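Local coordinates for protein ethanolamine kinase Pv091845 (Plasmodium vivax, PDB 2QG7) that probably phosphorylates ethanolamine, the first step in making phosphatidylethanolamine from ethanolamine, at residues A134-G142 and Y171-F182; K207-N215 and P289-L297. One frame throughout, in Å; residues are numbered along the deposited sequence.

Contact 1 (A134-G142 and Y171-F182)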
loop_
_atom_site.group_PDB
_atom_site.type_symbol
_atom_site.label_atom_id
_atom_site.label_comp_id
_atom_site.label_asym_id
_atom_site.label_seq_id
_atom_site.Cartn_x
_atom_site.Cartn_y
_atom_site.Cartn_z
ATOM N N ALA D 134 -10.636 7.282 41.671
ATOM C CA ALA D 134 -11.601 6.702 40.737
ATOM C C ALA D 134 -11.377 7.269 39.332
ATOM O O ALA D 134 -11.144 8.482 39.171
ATOM C CB ALA D 134 -13.034 6.964 41.206
ATOM N N LYS D 135 -11.453 6.390 38.326
ATOM C CA LYS D 135 -11.105 6.761 36.962
ATOM C C LYS D 135 -12.298 6.763 36.016
ATOM O O LYS D 135 -13.129 5.846 36.031
ATOM C CB LYS D 135 -9.965 5.892 36.447
ATOM C CG LYS D 135 -8.758 5.858 37.454
ATOM C CD LYS D 135 -7.606 5.047 36.790
ATOM C CE LYS D 135 -6.423 4.979 37.830
ATOM N NZ LYS D 135 -5.164 4.348 37.039
ATOM N N TYR D 136 -12.383 7.828 35.218
ATOM C CA TYR D 136 -13.402 7.984 34.164
ATOM C C TYR D 136 -12.709 8.117 32.819
ATOM O O TYR D 136 -11.481 8.172 32.750
ATOM C CB TYR D 136 -14.320 9.190 34.437
ATOM C CG TYR D 136 -14.966 9.166 35.816
ATOM C CD1 TYR D 136 -14.353 9.782 36.919
ATOM C CD2 TYR D 136 -16.186 8.509 36.026
ATOM C CE1 TYR D 136 -14.943 9.736 38.187
ATOM C CE2 TYR D 136 -16.775 8.461 37.288
ATOM C CZ TYR D 136 -16.153 9.075 38.356
ATOM O OH TYR D 136 -16.757 9.029 39.594
ATOM N N LEU D 137 -13.498 8.140 31.750
ATOM C CA LEU D 137 -12.970 8.249 30.388
ATOM C C LEU D 137 -13.823 9.245 29.609
ATOM O O LEU D 137 -15.074 9.177 29.650
ATOM C CB LEU D 137 -12.981 6.869 29.703
ATOM C CG LEU D 137 -12.326 6.681 28.334
ATOM C CD1 LEU D 137 -10.819 6.835 28.443
ATOM C CD2 LEU D 137 -12.665 5.305 27.747
ATOM N N ILE D 138 -13.164 10.185 28.924
ATOM C CA ILE D 138 -13.896 11.091 28.067
ATOM C C ILE D 138 -13.646 10.703 26.622
ATOM O O ILE D 138 -12.498 10.533 26.198
ATOM C CB ILE D 138 -13.552 12.580 28.307
ATOM C CG1 ILE D 138 -13.826 12.968 29.761
ATOM C CG2 ILE D 138 -14.355 13.476 27.365
ATOM C CD1 ILE D 138 -13.411 14.388 30.099
ATOM N N ARG D 139 -14.742 10.550 25.885
ATOM C CA ARG D 139 -14.672 10.245 24.483
ATOM C C ARG D 139 -15.278 11.402 23.710
ATOM O O ARG D 139 -16.451 11.760 23.894
ATOM C CB ARG D 139 -15.402 8.931 24.181
ATOM C CG ARG D 139 -15.203 8.420 22.768
ATOM C CD ARG D 139 -16.156 7.288 22.466
ATOM N NE ARG D 139 -15.853 6.084 23.238
ATOM C CZ ARG D 139 -14.908 5.191 22.930
ATOM N NH1 ARG D 139 -14.731 4.135 23.718
ATOM N NH2 ARG D 139 -14.134 5.338 21.847
ATOM N N LEU D 140 -14.450 11.988 22.853
ATOM C CA LEU D 140 -14.839 13.125 22.034
ATOM C C LEU D 140 -14.871 12.668 20.593
ATOM O O LEU D 140 -13.877 12.147 20.071
ATOM C CB LEU D 140 -13.856 14.289 22.227
ATOM C CG LEU D 140 -13.743 14.898 23.635
ATOM C CD1 LEU D 140 -12.630 15.904 23.669
ATOM C CD2 LEU D 140 -15.034 15.587 24.058
ATOM N N TYR D 141 -16.025 12.844 19.961
ATOM C CA TYR D 141 -16.232 12.390 18.584
ATOM C C TYR D 141 -15.533 13.294 17.566
ATOM O O TYR D 141 -15.367 14.497 17.812
ATOM C CB TYR D 141 -17.731 12.300 18.250
ATOM C CG TYR D 141 -18.625 11.644 19.297
ATOM C CD1 TYR D 141 -18.178 10.545 20.054
ATOM C CD2 TYR D 141 -19.940 12.109 19.497
ATOM C CE1 TYR D 141 -18.999 9.952 20.995
ATOM C CE2 TYR D 141 -20.774 11.516 20.434
ATOM C CZ TYR D 141 -20.295 10.431 21.178
ATOM O OH TYR D 141 -21.114 9.832 22.112
ATOM N N GLY D 142 -15.132 12.707 16.425
ATOM C CA GLY D 142 -14.603 13.490 15.294
ATOM C C GLY D 142 -15.681 14.226 14.488
ATOM O O GLY D 142 -16.842 14.323 14.919
ATOM N N TYR D 171 -21.811 6.982 31.361
ATOM C CA TYR D 171 -22.479 7.832 32.355
ATOM C C TYR D 171 -23.322 8.962 31.733
ATOM O O TYR D 171 -24.512 9.111 32.067
ATOM C CB TYR D 171 -21.435 8.397 33.303
ATOM C CG TYR D 171 -20.657 7.352 34.074
ATOM C CD1 TYR D 171 -21.262 6.623 35.101
ATOM C CD2 TYR D 171 -19.307 7.111 33.799
ATOM C CE1 TYR D 171 -20.544 5.670 35.820
ATOM C CE2 TYR D 171 -18.573 6.153 34.518
ATOM C CZ TYR D 171 -19.205 5.445 35.531
ATOM O OH TYR D 171 -18.519 4.492 36.252
ATOM N N VAL D 172 -22.718 9.735 30.814
ATOM C CA VAL D 172 -23.386 10.892 30.192
ATOM C C VAL D 172 -23.194 10.945 28.666
ATOM O O VAL D 172 -22.100 10.714 28.169
ATOM C CB VAL D 172 -22.898 12.261 30.804
ATOM C CG1 VAL D 172 -23.684 13.420 30.210
ATOM C CG2 VAL D 172 -22.998 12.263 32.327
ATOM N N PHE D 173 -24.274 11.271 27.946
ATOM C CA PHE D 173 -24.229 11.478 26.501
ATOM C C PHE D 173 -24.416 12.970 26.178
ATOM O O PHE D 173 -25.343 13.596 26.690
ATOM C CB PHE D 173 -25.318 10.660 25.776
ATOM C CG PHE D 173 -25.153 9.157 25.876
ATOM C CD1 PHE D 173 -25.779 8.438 26.903
ATOM C CD2 PHE D 173 -24.402 8.459 24.929
ATOM C CE1 PHE D 173 -25.647 7.051 27.006
ATOM C CE2 PHE D 173 -24.241 7.050 25.007
ATOM C CZ PHE D 173 -24.870 6.346 26.047
ATOM N N PHE D 174 -23.533 13.532 25.341
ATOM C CA PHE D 174 -23.715 14.888 24.805
ATOM C C PHE D 174 -23.400 14.938 23.319
ATOM O O PHE D 174 -22.776 14.013 22.772
ATOM C CB PHE D 174 -22.923 15.955 25.597
ATOM C CG PHE D 174 -21.508 15.543 25.993
ATOM C CD1 PHE D 174 -20.416 15.922 25.216
ATOM C CD2 PHE D 174 -21.276 14.805 27.149
ATOM C CE1 PHE D 174 -19.127 15.565 25.570
ATOM C CE2 PHE D 174 -19.976 14.450 27.519
ATOM C CZ PHE D 174 -18.904 14.830 26.725
ATOM N N THR D 175 -23.826 16.017 22.657
ATOM C CA THR D 175 -23.862 16.010 21.174
ATOM C C THR D 175 -22.515 15.801 20.505
ATOM O O THR D 175 -22.452 15.525 19.287
ATOM C CB THR D 175 -24.544 17.267 20.554
ATOM O OG1 THR D 175 -23.881 18.457 21.026
ATOM C CG2 THR D 175 -26.037 17.301 20.927
ATOM N N ASN D 176 -21.439 15.911 21.294
ATOM C CA ASN D 176 -20.095 15.865 20.724
ATOM C C ASN D 176 -19.160 14.878 21.454
ATOM O O ASN D 176 -17.972 14.747 21.134
ATOM C CB ASN D 176 -19.533 17.298 20.585
ATOM C CG ASN D 176 -19.115 17.907 21.923
ATOM O OD1 ASN D 176 -17.936 18.046 22.185
ATOM N ND2 ASN D 176 -20.073 18.246 22.768
ATOM N N GLY D 177 -19.722 14.140 22.404
ATOM C CA GLY D 177 -18.942 13.132 23.087
ATOM C C GLY D 177 -19.696 12.490 24.200
ATOM O O GLY D 177 -20.917 12.649 24.306
ATOM N N ARG D 178 -18.970 11.767 25.047
ATOM C CA ARG D 178 -19.579 11.119 26.215
ATOM C C ARG D 178 -18.601 10.914 27.367
ATOM O O ARG D 178 -17.369 10.997 27.186
ATOM C CB ARG D 178 -20.169 9.753 25.823
ATOM C CG ARG D 178 -19.100 8.690 25.543
ATOM C CD ARG D 178 -19.706 7.332 25.375
ATOM N NE ARG D 178 -20.238 7.157 24.042
ATOM C CZ ARG D 178 -19.864 6.195 23.197
ATOM N NH1 ARG D 178 -20.437 6.140 22.000
ATOM N NH2 ARG D 178 -18.938 5.294 23.540
ATOM N N ILE D 179 -19.157 10.619 28.544
ATOM C CA ILE D 179 -18.357 10.232 29.707
ATOM C C ILE D 179 -18.673 8.781 30.075
ATOM O O ILE D 179 -19.823 8.426 30.383
ATOM C CB ILE D 179 -18.566 11.150 30.965
ATOM C CG1 ILE D 179 -18.481 12.639 30.594
ATOM C CG2 ILE D 179 -17.522 10.807 32.032
ATOM C CD1 ILE D 179 -19.006 13.604 31.691
ATOM N N GLU D 180 -17.640 7.951 30.065
ATOM C CA GLU D 180 -17.823 6.520 30.240
ATOM C C GLU D 180 -16.836 5.956 31.251
ATOM O O GLU D 180 -15.860 6.608 31.635
ATOM C CB GLU D 180 -17.750 5.783 28.877
ATOM C CG GLU D 180 -16.395 5.866 28.189
ATOM C CD GLU D 180 -16.360 5.294 26.768
ATOM O OE1 GLU D 180 -17.243 5.596 25.942
ATOM O OE2 GLU D 180 -15.401 4.553 26.456
ATOM N N GLU D 181 -17.131 4.734 31.682
ATOM C CA GLU D 181 -16.389 4.012 32.707
ATOM C C GLU D 181 -15.049 3.600 32.158
ATOM O O GLU D 181 -14.964 3.015 31.068
ATOM C CB GLU D 181 -17.180 2.760 33.108
ATOM C CG GLU D 181 -16.755 2.114 34.399
ATOM C CD GLU D 181 -17.535 0.827 34.724
ATOM O OE1 GLU D 181 -16.865 -0.183 35.046
ATOM O OE2 GLU D 181 -18.800 0.819 34.676
ATOM N N PHE D 182 -14.006 3.905 32.921
ATOM C CA PHE D 182 -12.668 3.505 32.561
ATOM C C PHE D 182 -12.488 2.025 32.833
ATOM O O PHE D 182 -12.926 1.494 33.879
ATOM C CB PHE D 182 -11.633 4.324 33.330
ATOM C CG PHE D 182 -10.207 3.905 33.081
ATOM C CD1 PHE D 182 -9.534 4.314 31.926
ATOM C CD2 PHE D 182 -9.533 3.110 34.006
ATOM C CE1 PHE D 182 -8.201 3.918 31.693
ATOM C CE2 PHE D 182 -8.212 2.720 33.793
ATOM C CZ PHE D 182 -7.541 3.119 32.634
HETATM O O HOH W 1 -15.279 4.781 35.823
#
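L137 and E180, and R139 and R178, are hydrogen-bonded backbone pairs that zip strand 136-141 to strand 177-181, with axes 4.7 Å apart and N-to-C directions at 164°. Y141 N adds a bond to N176 O at the turn between strands 170-174 and 177-181. One face of the sheet carries L137, R139, R178 and E180. R139 grips the E180 carboxylate side-on. NE of R139 reaches OE1 of E180 at 3.1 Å from above the carboxylate plane, and NH1 of R139 meets OE2 of E180 at 2.8 Å on the syn side. OE1 of E180 also accepts from NH2 of R178 at 3.0 Å, close to its C-O axis. Two arginines thus share one buried carboxylate. R178 NH1 also forms a salt bridge with E154, its strongest polar partner. CG of E180 lies between its backbone N and carbonyl carbon (chi1 64°), and the chain is extended beyond it, placing the carboxylate beside both guanidinium groups. This is the five-stranded antiparallel sheet of the kinase-like N-terminal lobe, with strand 136-141 between strands 122-128 and 177-181. On its other face I138, I179 and L140 are apolar, and I138 and L140 pack on helix 84-98. Near the hairpin turn the Y141 ring lies over G177, whose CA is 3.6 Å from the ring centroid, a CH-pi contact. R178 NE gives a weak bond to Y141 OH. At the far end the edge of Y136 points to the face of Y171, offset, with centroids 5.6 Å apart and planes at 70°. F182 lies alongside the aliphatic chain of K135.

Contact 2 (K207-N215 and P289-L297); sequences KLLHDIKLN and PIVLCHCDL
H210 and V291 pack side chain on side chain where helix 196-210 meets strand 290-293. CG2 of V291 sits over one face of the H210 imidazole, 3.6 Å from the ring centroid and 19° off the ring normal. This is a CH-pi contact. The carbonyl oxygen of L292 approaches the edge of the same ring, 3.1 Å from CD2 of H210. Both ring nitrogens are taken: ND1 is bonded to Y394 OH and NE2 to D363 OD2, which fixes the turn of the ring. D363 also holds the backbone N of H294, so one carboxylate ties H210 to the backbone at H294. L209 is just as tight. CG of L209 is 3.2 Å from O of L292, and CD2 of L209 lies 3.7 Å from CB of H294. The first torsion of L209 sets CG anti to the backbone N (chi1 163°), which lays CD1 near O of L292 and CD2 near N of H294, along one side of the backbone. H294 and D296 open an H-x-D-x-x-x-x-N sequence that ends at N301, the catalytic-loop pattern of this kinase family. D296 N bonds ND1 of H294 in the plane of the ring. The L214 end is looser and nearer solvent: L214, partly exposed, brings CD1 to 3.9 Å from N of L292. I212 is buried but touches loosely: CD1 of I212 is 4.1 Å from CD2 of L292. L292 and I212 also pack on helix 151-163, while H210 and V291 touch R360 of helix 360-369, and strand 290-293 pairs with strand 356-359.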
loop_
_atom_site.group_PDB
_atom_site.type_symbol
_atom_site.label_atom_id
_atom_site.label_comp_id
_atom_site.label_asym_id
_atom_site.label_seq_id
_atom_site.Cartn_x
_atom_site.Cartn_y
_atom_site.Cartn_z
ATOM N N LYS D 207 -18.765 -15.128 20.928
ATOM C CA LYS D 207 -19.987 -15.933 21.049
ATOM C C LYS D 207 -20.964 -15.343 22.072
ATOM O O LYS D 207 -22.172 -15.244 21.789
ATOM C CB LYS D 207 -19.662 -17.376 21.422
ATOM C CG LYS D 207 -20.348 -18.374 20.499
ATOM C CD LYS D 207 -21.843 -18.397 20.770
ATOM C CE LYS D 207 -22.601 -18.991 19.622
ATOM N NZ LYS D 207 -22.270 -20.447 19.584
ATOM N N LEU D 208 -20.437 -14.954 23.249
ATOM C CA LEU D 208 -21.214 -14.193 24.218
ATOM C C LEU D 208 -21.944 -12.982 23.620
ATOM O O LEU D 208 -23.095 -12.736 23.942
ATOM C CB LEU D 208 -20.323 -13.734 25.376
ATOM C CG LEU D 208 -19.764 -14.816 26.318
ATOM C CD1 LEU D 208 -18.658 -14.269 27.286
ATOM C CD2 LEU D 208 -20.910 -15.437 27.114
ATOM N N LEU D 209 -21.262 -12.207 22.769
ATOM C CA LEU D 209 -21.882 -11.128 22.036
ATOM C C LEU D 209 -22.927 -11.659 21.065
ATOM O O LEU D 209 -24.038 -11.134 20.960
ATOM C CB LEU D 209 -20.798 -10.290 21.320
ATOM C CG LEU D 209 -21.144 -9.334 20.170
ATOM C CD1 LEU D 209 -21.927 -8.158 20.673
ATOM C CD2 LEU D 209 -19.896 -8.877 19.460
ATOM N N HIS D 210 -22.574 -12.717 20.351
ATOM C CA HIS D 210 -23.477 -13.260 19.346
ATOM C C HIS D 210 -24.712 -13.980 19.923
ATOM O O HIS D 210 -25.695 -14.198 19.210
ATOM C CB HIS D 210 -22.693 -14.113 18.339
ATOM C CG HIS D 210 -21.815 -13.298 17.429
ATOM N ND1 HIS D 210 -20.976 -13.865 16.478
ATOM C CD2 HIS D 210 -21.642 -11.955 17.339
ATOM C CE1 HIS D 210 -20.330 -12.903 15.842
ATOM N NE2 HIS D 210 -20.714 -11.739 16.348
ATOM N N ASP D 211 -24.651 -14.327 21.212
ATOM C CA ASP D 211 -25.735 -15.023 21.927
ATOM C C ASP D 211 -26.843 -14.099 22.383
ATOM O O ASP D 211 -27.921 -14.553 22.729
ATOM C CB ASP D 211 -25.193 -15.764 23.145
ATOM C CG ASP D 211 -24.527 -17.090 22.779
ATOM O OD1 ASP D 211 -24.856 -17.647 21.702
ATOM O OD2 ASP D 211 -23.677 -17.578 23.562
ATOM N N ILE D 212 -26.578 -12.805 22.394
ATOM C CA ILE D 212 -27.560 -11.810 22.784
ATOM C C ILE D 212 -28.777 -11.883 21.869
ATOM O O ILE D 212 -28.673 -11.668 20.656
ATOM C CB ILE D 212 -26.955 -10.376 22.814
ATOM C CG1 ILE D 212 -25.816 -10.299 23.824
ATOM C CG2 ILE D 212 -27.982 -9.346 23.164
ATOM C CD1 ILE D 212 -25.121 -8.983 23.799
ATOM N N LYS D 213 -29.928 -12.181 22.475
ATOM C CA LYS D 213 -31.190 -12.309 21.758
ATOM C C LYS D 213 -31.714 -10.975 21.275
ATOM O O LYS D 213 -31.649 -9.956 21.996
ATOM C CB LYS D 213 -32.241 -13.023 22.620
ATOM C CG LYS D 213 -31.965 -14.524 22.800
ATOM C CD LYS D 213 -33.017 -15.168 23.693
ATOM C CE LYS D 213 -32.526 -16.544 24.222
ATOM N NZ LYS D 213 -33.658 -17.188 24.965
ATOM N N LEU D 214 -32.242 -11.003 20.042
ATOM C CA LEU D 214 -32.766 -9.789 19.415
ATOM C C LEU D 214 -34.247 -9.943 19.176
ATOM O O LEU D 214 -34.677 -10.630 18.236
ATOM C CB LEU D 214 -32.020 -9.451 18.102
ATOM C CG LEU D 214 -30.511 -9.119 18.195
ATOM C CD1 LEU D 214 -29.935 -8.839 16.781
ATOM C CD2 LEU D 214 -30.266 -7.899 19.121
ATOM N N ASN D 215 -35.022 -9.298 20.052
ATOM C CA ASN D 215 -36.480 -9.420 20.024
ATOM C C ASN D 215 -37.100 -8.312 19.181
ATOM O O ASN D 215 -36.405 -7.381 18.776
ATOM C CB ASN D 215 -37.053 -9.414 21.447
ATOM C CG ASN D 215 -36.407 -8.373 22.327
ATOM O OD1 ASN D 215 -36.955 -7.269 22.514
ATOM N ND2 ASN D 215 -35.223 -8.714 22.871
ATOM N N PRO D 289 -26.896 -16.666 10.303
ATOM C CA PRO D 289 -27.771 -16.070 11.319
ATOM C C PRO D 289 -27.394 -14.620 11.636
ATOM O O PRO D 289 -26.236 -14.328 11.887
ATOM C CB PRO D 289 -27.553 -16.959 12.539
ATOM C CG PRO D 289 -26.954 -18.242 11.967
ATOM C CD PRO D 289 -26.210 -17.886 10.774
ATOM N N ILE D 290 -28.390 -13.740 11.601
ATOM C CA ILE D 290 -28.255 -12.331 11.949
ATOM C C ILE D 290 -28.176 -12.212 13.471
ATOM O O ILE D 290 -29.114 -12.573 14.182
ATOM C CB ILE D 290 -29.457 -11.501 11.430
ATOM C CG1 ILE D 290 -29.857 -11.929 9.994
ATOM C CG2 ILE D 290 -29.211 -10.038 11.518
ATOM C CD1 ILE D 290 -28.773 -11.845 8.962
ATOM N N VAL D 291 -27.026 -11.747 13.963
ATOM C CA VAL D 291 -26.762 -11.603 15.395
ATOM C C VAL D 291 -26.305 -10.185 15.683
ATOM O O VAL D 291 -26.145 -9.370 14.762
ATOM C CB VAL D 291 -25.738 -12.647 15.900
ATOM C CG1 VAL D 291 -26.242 -14.065 15.586
ATOM C CG2 VAL D 291 -24.404 -12.460 15.259
ATOM N N LEU D 292 -26.140 -9.849 16.956
ATOM C CA LEU D 292 -25.584 -8.542 17.299
ATOM C C LEU D 292 -24.098 -8.691 17.112
ATOM O O LEU D 292 -23.423 -9.435 17.865
ATOM C CB LEU D 292 -25.906 -8.194 18.743
ATOM C CG LEU D 292 -25.582 -6.778 19.236
ATOM C CD1 LEU D 292 -26.099 -5.709 18.262
ATOM C CD2 LEU D 292 -26.119 -6.576 20.635
ATOM N N CYS D 293 -23.592 -8.006 16.087
ATOM C CA CYS D 293 -22.169 -8.038 15.753
ATOM C C CYS D 293 -21.416 -6.841 16.333
ATOM O O CYS D 293 -21.994 -5.811 16.605
ATOM C CB CYS D 293 -22.034 -8.072 14.244
ATOM S SG CYS D 293 -22.597 -9.617 13.481
ATOM N N HIS D 294 -20.118 -6.994 16.558
ATOM C CA HIS D 294 -19.271 -5.848 16.890
ATOM C C HIS D 294 -18.975 -4.936 15.681
ATOM O O HIS D 294 -19.111 -3.691 15.765
ATOM C CB HIS D 294 -17.982 -6.314 17.530
ATOM C CG HIS D 294 -17.122 -5.180 18.016
ATOM N ND1 HIS D 294 -16.351 -4.406 17.166
ATOM C CD2 HIS D 294 -16.907 -4.697 19.261
ATOM C CE1 HIS D 294 -15.706 -3.496 17.868
ATOM N NE2 HIS D 294 -16.021 -3.653 19.141
ATOM N N CYS D 295 -18.577 -5.565 14.568
ATOM C CA CYS D 295 -18.428 -4.924 13.228
ATOM C C CYS D 295 -17.101 -4.228 12.931
ATOM O O CYS D 295 -16.887 -3.822 11.799
ATOM C CB CYS D 295 -19.593 -3.992 12.896
ATOM S SG CYS D 295 -21.198 -4.759 12.987
ATOM N N ASP D 296 -16.247 -4.096 13.954
ATOM C CA ASP D 296 -14.960 -3.427 13.873
ATOM C C ASP D 296 -13.957 -4.095 14.805
ATOM O O ASP D 296 -13.286 -3.482 15.644
ATOM C CB ASP D 296 -15.100 -1.924 14.160
ATOM C CG ASP D 296 -13.903 -1.142 13.688
ATOM O OD1 ASP D 296 -13.159 -1.631 12.776
ATOM O OD2 ASP D 296 -13.674 -0.050 14.252
ATOM N N LEU D 297 -13.855 -5.399 14.658
ATOM C CA LEU D 297 -13.090 -6.167 15.618
ATOM C C LEU D 297 -11.630 -6.246 15.218
ATOM O O LEU D 297 -11.074 -7.322 15.023
ATOM C CB LEU D 297 -13.732 -7.527 15.822
ATOM C CG LEU D 297 -13.630 -8.170 17.219
ATOM C CD1 LEU D 297 -14.322 -7.370 18.352
ATOM C CD2 LEU D 297 -14.162 -9.617 17.149
#

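In the fold
Both contacts are buried, yet they lie in different parts of the kinase fold. Contact 1 is within the sheet of the N-terminal lobe, contact 2 within the C-terminal lobe. Their centres are 24 Å apart and their nearest atoms about 9 Å, so they do not touch. Contact 1 is strand on strand, with backbone bonds and a charged network. Contact 2 has no hydrogen bond between its segments and relies on apolar and CH-pi packing, with polar ties made through D363. Helix 151-163 neighbours both. E154 and R151 reach contact 1, while I157, I160 and L161 pack against contact 2.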